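Local coordinates for DUF1896 domain-containing protein (Porphyromonas gingivalis, PDB 2APL) that is of unknown function but belongs to the DUF1896 family and folds as a largely helical single chain, at residues A[37-41]-A[65-70]. Sequence-based numbering, arbitrary orientation.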
ATOM      1  N   ARG A  37      -2.376   9.025 -11.847  1.00 33.24           N
ATOM      2  CA  ARG A  37      -1.122   8.311 -11.729  1.00 33.37           C
ATOM      3  C   ARG A  37      -0.783   7.451 -12.998  1.00 33.43           C
ATOM      4  O   ARG A  37       0.370   7.430 -13.455  1.00 34.10           O
ATOM      5  CB  ARG A  37      -1.139   7.446 -10.456  1.00 33.24           C
ATOM      6  CG  ARG A  37       0.143   6.671 -10.186  1.00 32.59           C
ATOM      7  CD  ARG A  37       1.328   7.643 -10.065  1.00 31.94           C
ATOM      8  NE  ARG A  37       1.313   8.503  -8.892  1.00 30.60           N
ATOM      9  CZ  ARG A  37       1.819   8.176  -7.708  1.00 33.56           C
ATOM     10  NH1 ARG A  37       2.312   6.954  -7.483  1.00 30.68           N
ATOM     11  NH2 ARG A  37       1.814   9.081  -6.737  1.00 32.20           N
ATOM     12  N   SER A  38      -1.777   6.809 -13.582  1.00 32.31           N
ATOM     13  CA  SER A  38      -1.578   6.102 -14.844  1.00 34.92           C
ATOM     14  C   SER A  38      -1.104   7.040 -15.999  1.00 35.78           C
ATOM     15  O   SER A  38      -0.232   6.654 -16.778  1.00 36.38           O
ATOM     16  CB  SER A  38      -2.842   5.327 -15.219  1.00 32.25           C
ATOM     17  OG  SER A  38      -3.124   4.383 -14.166  1.00 38.97           O
ATOM     18  N   ASP A  39      -1.731   8.222 -16.111  1.00 36.41           N
ATOM     19  CA  ASP A  39      -1.324   9.291 -17.017  1.00 37.69           C
ATOM     20  C   ASP A  39       0.136   9.722 -16.786  1.00 37.44           C
ATOM     21  O   ASP A  39       0.898   9.859 -17.755  1.00 36.00           O
ATOM     22  CB  ASP A  39      -2.215  10.539 -16.832  1.00 39.30           C
ATOM     23  CG  ASP A  39      -3.572  10.430 -17.533  1.00 43.31           C
ATOM     24  OD1 ASP A  39      -3.828   9.389 -18.171  1.00 46.81           O
ATOM     25  OD2 ASP A  39      -4.395  11.410 -17.460  1.00 49.18           O
ATOM     26  N   GLU A  40       0.528   9.924 -15.516  1.00 36.29           N
ATOM     27  CA  GLU A  40       1.920  10.221 -15.207  1.00 37.62           C
ATOM     28  C   GLU A  40       2.913   9.153 -15.659  1.00 34.85           C
ATOM     29  O   GLU A  40       4.033   9.505 -16.113  1.00 32.00           O
ATOM     30  CB  GLU A  40       2.175  10.450 -13.696  1.00 37.58           C
ATOM     31  CG  GLU A  40       1.431  11.555 -13.082  1.00 43.73           C
ATOM     32  CD  GLU A  40       1.635  11.615 -11.570  1.00 46.04           C
ATOM     33  OE1 GLU A  40       2.764  11.280 -11.030  1.00 52.57           O
ATOM     34  OE2 GLU A  40       0.645  12.039 -10.929  1.00 57.52           O
ATOM     35  N   ALA A  41       2.589   7.875 -15.397  1.00 32.71           N
ATOM     36  CA  ALA A  41       3.451   6.777 -15.820  1.00 33.09           C
ATOM     37  C   ALA A  41       3.605   6.737 -17.360  1.00 34.14           C
ATOM     38  O   ALA A  41       4.711   6.581 -17.893  1.00 34.33           O
ATOM     39  CB  ALA A  41       2.896   5.412 -15.318  1.00 32.64           C
ATOM     40  N   VAL A  65       7.591   5.209 -11.412  1.00 31.79           N
ATOM     41  CA  VAL A  65       6.673   6.362 -11.338  1.00 31.05           C
ATOM     42  C   VAL A  65       5.267   5.944 -10.840  1.00 31.81           C
ATOM     43  O   VAL A  65       4.665   6.556  -9.915  1.00 29.89           O
ATOM     44  CB  VAL A  65       6.591   7.105 -12.727  1.00 30.12           C
ATOM     45  CG1 VAL A  65       5.546   8.220 -12.715  1.00 29.88           C
ATOM     46  CG2 VAL A  65       8.006   7.805 -13.006  1.00 29.30           C
ATOM     47  N   LEU A  66       4.777   4.888 -11.457  1.00 30.77           N
ATOM     48  CA  LEU A  66       3.468   4.344 -11.086  1.00 32.09           C
ATOM     49  C   LEU A  66       3.338   4.076  -9.569  1.00 31.85           C
ATOM     50  O   LEU A  66       2.337   4.428  -8.944  1.00 33.27           O
ATOM     51  CB  LEU A  66       3.254   3.060 -11.886  1.00 30.98           C
ATOM     52  CG  LEU A  66       1.828   2.557 -12.041  1.00 31.94           C
ATOM     53  CD1 LEU A  66       1.075   3.561 -12.965  1.00 27.22           C
ATOM     54  CD2 LEU A  66       1.841   1.114 -12.616  1.00 30.82           C
ATOM     55  N   TYR A  67       4.376   3.471  -8.996  1.00 32.57           N
ATOM     56  CA  TYR A  67       4.391   2.967  -7.620  1.00 33.23           C
ATOM     57  C   TYR A  67       4.984   3.895  -6.582  1.00 33.19           C
ATOM     58  O   TYR A  67       4.952   3.595  -5.371  1.00 33.82           O
ATOM     59  CB  TYR A  67       5.135   1.625  -7.578  1.00 34.87           C
ATOM     60  CG  TYR A  67       4.472   0.491  -8.369  1.00 36.90           C
ATOM     61  CD1 TYR A  67       3.092   0.264  -8.306  1.00 38.76           C
ATOM     62  CD2 TYR A  67       5.237  -0.352  -9.180  1.00 37.94           C
ATOM     63  CE1 TYR A  67       2.482  -0.783  -9.048  1.00 37.61           C
ATOM     64  CE2 TYR A  67       4.637  -1.393  -9.925  1.00 38.57           C
ATOM     65  CZ  TYR A  67       3.270  -1.618  -9.813  1.00 39.26           C
ATOM     66  OH  TYR A  67       2.706  -2.660 -10.521  1.00 40.40           O
ATOM     67  N   GLN A  68       5.516   5.018  -7.055  1.00 31.79           N
ATOM     68  CA  GLN A  68       6.144   6.020  -6.218  1.00 33.32           C
ATOM     69  C   GLN A  68       5.275   6.415  -4.995  1.00 31.67           C
ATOM     70  O   GLN A  68       4.120   6.788  -5.165  1.00 30.77           O
ATOM     71  CB  GLN A  68       6.404   7.250  -7.103  1.00 33.87           C
ATOM     72  CG  GLN A  68       6.279   8.539  -6.390  1.00 41.62           C
ATOM     73  CD  GLN A  68       7.477   8.740  -5.622  1.00 48.36           C
ATOM     74  OE1 GLN A  68       8.561   8.392  -6.112  1.00 53.62           O
ATOM     75  NE2 GLN A  68       7.345   9.263  -4.379  1.00 53.71           N
ATOM     76  N   GLY A  69       5.867   6.356  -3.795  1.00 31.59           N
ATOM     77  CA  GLY A  69       5.182   6.729  -2.523  1.00 30.76           C
ATOM     78  C   GLY A  69       4.136   5.708  -2.113  1.00 30.50           C
ATOM     79  O   GLY A  69       3.439   5.900  -1.135  1.00 30.84           O
ATOM     80  N   LEU A  70       4.009   4.612  -2.854  1.00 30.27           N
ATOM     81  CA  LEU A  70       3.071   3.563  -2.500  1.00 30.93           C
ATOM     82  C   LEU A  70       3.782   2.271  -2.067  1.00 31.75           C
ATOM     83  O   LEU A  70       3.175   1.230  -2.019  1.00 30.91           O
ATOM     84  CB  LEU A  70       2.139   3.250  -3.670  1.00 31.56           C
ATOM     85  CG  LEU A  70       1.209   4.384  -4.134  1.00 31.40           C
ATOM     86  CD1 LEU A  70       0.586   3.899  -5.439  1.00 31.23           C
ATOM     87  CD2 LEU A  70       0.129   4.715  -3.038  1.00 34.24           C
TER
HETATM   88  O   HOH W   1       2.197   8.460  -3.908  1.00 38.86           O
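Between residues 37-41, on helix 31-51, and residues 65-70, at the end of helix 55-67, the nearest CA atoms are those of Ala41 and Leu66, 5.3 Å apart. A type II beta turn runs from Tyr67 to Leu70. Gly69 takes the positive phi of this turn, and Leu70 N bonds back to Tyr67 O.

Arg37 reaches across to this end. Its CG lies anti to the backbone N (chi1 -178°), and the chain then bends at chi2 and chi3, which carries the guanidinium over to the carbonyls of the second segment. Arg37 NH1 donates to Leu66 O at 2.9 Å, with that oxygen nearly in the guanidinium plane but the nitrogen above the carbonyl plane. Arg37 NH1 also donates to Gln68 O at 2.9 Å, here on a lone pair in the carbonyl plane. A water accepts from Arg37 NH2 and donates to the same Gln68 O. Glu40 OE1 lies 3.8 Å from Arg37 NE, a long salt bridge with no N-H pointing at the oxygen.

Deeper in, Leu66 CD1 packs on Ala41 CB at 3.5 Å. Val65 CG1 rests beside Glu40 O at 3.9 Å. Leu16 of helix 3-23 also touches Arg37.

Arg37 thus ties helix 31-51 to the end of helix 55-67 and the turn through main-chain carbonyls. Its positive charge probably complements the helix dipole there.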